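Side-chain contact in IRMA (Escherichia coli CFT073, PDB 5EK5), which is a secreted virulence-associated protein with a fibronectin fold, named as an interleukin receptor mimic and probably able to engage a host cytokine: residues V104-P107 with L108-D112. Residues are numbered along the deposited sequence; the frame is centred on the assembly and turned at random.
Sequences VSLP and LSVFD. With EDO (1,2-ethanediol), chain F.
Pro107 O takes a weak hydrogen bond from Val110 N, 3.3 Å long and fairly straight at 160° about the hydrogen. It closes a tight turn, and the following Phe111 N reaches back in the same way to Leu108 O at 3.2 Å, so residues 108-110 wind into a short 3-10 segment. The Val110 side chain also lies against the proline carbonyl: its CB lies 3.4 Å and its CG2 3.5 Å from Pro107 O. With CG1 anti to the backbone N (chi1 166°), CG2 is left on the proline side, where it also meets Pro107 CB at 4.4 Å and Leu106 CD1.

Leu106 divides its two methyls between consecutive residues: CD1 goes to Val110 CG2, while CD2 sits 4.2 Å from Phe111 CZ, approaching the far end of the ring obliquely, and the two side chains cross at about a right angle. Leu108 CD2 rests 3.7 Å from Leu106 O, while on the opposite side of the turn Ser109 OG stands near Pro107 CB.

In the fold, this turn carries the chain from strand 102-105, outermost within the chain in one sheet of the fibronectin-like sandwich, to strand 111-113, outermost within the chain in the other. Leu106 and Phe111 are buried against Ala95 of strand 89-99 and against strand 42-49, while Phe111 also meets Ile9 and Ile11 of strand 9-19. Val123 of the second subunit packs on Leu108 and Phe111, bringing the turn to the dimer contact.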
loop_
_atom_site.group_PDB
_atom_site.type_symbol
_atom_site.label_atom_id
_atom_site.label_comp_id
_atom_site.label_asym_id
_atom_site.label_seq_id
_atom_site.Cartn_x
_atom_site.Cartn_y
_atom_site.Cartn_z
ATOM N N VAL B 104 -21.084 11.206 -15.643
ATOM C CA VAL B 104 -21.649 11.323 -14.300
ATOM C C VAL B 104 -20.571 11.633 -13.257
ATOM O O VAL B 104 -19.478 11.046 -13.259
ATOM C CB VAL B 104 -22.446 10.044 -13.882
ATOM C CG1 VAL B 104 -21.520 8.862 -13.623
ATOM C CG2 VAL B 104 -23.304 10.305 -12.641
ATOM N N SER B 105 -20.925 12.550 -12.359
ATOM C CA SER B 105 -20.064 12.990 -11.261
ATOM C C SER B 105 -19.951 11.936 -10.170
ATOM O O SER B 105 -20.947 11.334 -9.782
ATOM C CB SER B 105 -20.582 14.305 -10.664
ATOM O OG SER B 105 -19.710 14.837 -9.677
ATOM N N LEU B 106 -18.735 11.706 -9.686
ATOM C CA LEU B 106 -18.498 10.702 -8.656
ATOM C C LEU B 106 -18.187 11.337 -7.304
ATOM O O LEU B 106 -17.256 12.134 -7.190
ATOM C CB LEU B 106 -17.355 9.778 -9.074
ATOM C CG LEU B 106 -17.019 8.646 -8.106
ATOM C CD1 LEU B 106 -18.108 7.592 -8.134
ATOM C CD2 LEU B 106 -15.669 8.045 -8.452
ATOM N N PRO B 107 -18.984 10.995 -6.277
ATOM C CA PRO B 107 -18.780 11.467 -4.902
ATOM C C PRO B 107 -17.394 11.111 -4.376
ATOM O O PRO B 107 -16.967 9.964 -4.504
ATOM C CB PRO B 107 -19.867 10.733 -4.112
ATOM C CG PRO B 107 -20.913 10.412 -5.122
ATOM C CD PRO B 107 -20.170 10.129 -6.389
ATOM N N LEU B 108 -16.707 12.084 -3.789
ATOM C CA LEU B 108 -15.334 11.888 -3.342
ATOM C C LEU B 108 -15.264 11.018 -2.088
ATOM O O LEU B 108 -14.198 10.514 -1.732
ATOM C CB LEU B 108 -14.661 13.239 -3.085
ATOM C CG LEU B 108 -14.561 14.187 -4.284
ATOM C CD1 LEU B 108 -13.571 15.307 -4.006
ATOM C CD2 LEU B 108 -14.180 13.435 -5.552
ATOM N N SER B 109 -16.402 10.842 -1.421
ATOM C CA SER B 109 -16.471 10.023 -0.213
ATOM C C SER B 109 -16.220 8.547 -0.508
ATOM O O SER B 109 -15.870 7.775 0.386
ATOM C CB SER B 109 -17.830 10.196 0.470
ATOM O OG SER B 109 -18.892 9.923 -0.428
ATOM N N VAL B 110 -16.401 8.164 -1.768
ATOM C CA VAL B 110 -16.166 6.796 -2.213
ATOM C C VAL B 110 -14.709 6.383 -1.996
ATOM O O VAL B 110 -14.416 5.231 -1.662
ATOM C CB VAL B 110 -16.534 6.636 -3.709
ATOM C CG1 VAL B 110 -15.974 5.339 -4.282
ATOM C CG2 VAL B 110 -18.037 6.691 -3.893
ATOM N N PHE B 111 -13.801 7.342 -2.150
ATOM C CA PHE B 111 -12.371 7.061 -2.070
ATOM C C PHE B 111 -11.874 6.769 -0.659
ATOM O O PHE B 111 -12.290 7.401 0.311
ATOM C CB PHE B 111 -11.570 8.224 -2.657
ATOM C CG PHE B 111 -11.647 8.317 -4.151
ATOM C CD1 PHE B 111 -10.993 7.391 -4.948
ATOM C CD2 PHE B 111 -12.365 9.333 -4.762
ATOM C CE1 PHE B 111 -11.061 7.470 -6.327
ATOM C CE2 PHE B 111 -12.435 9.419 -6.141
ATOM C CZ PHE B 111 -11.783 8.488 -6.924
ATOM N N ASP B 112 -10.973 5.797 -0.567
ATOM C CA ASP B 112 -10.277 5.491 0.674
ATOM C C ASP B 112 -8.780 5.673 0.431
ATOM O O ASP B 112 -8.063 4.701 0.201
ATOM C CB ASP B 112 -10.590 4.063 1.118
ATOM C CG ASP B 112 -10.053 3.743 2.494
ATOM O OD1 ASP B 112 -9.738 4.688 3.239
ATOM O OD2 ASP B 112 -9.940 2.545 2.830
HETATM C C1 EDO F . -8.123 6.777 4.689
HETATM O O1 EDO F . -7.667 8.102 4.662
HETATM C C2 EDO F . -6.990 5.866 5.154
HETATM O O2 EDO F . -6.883 4.804 4.247
#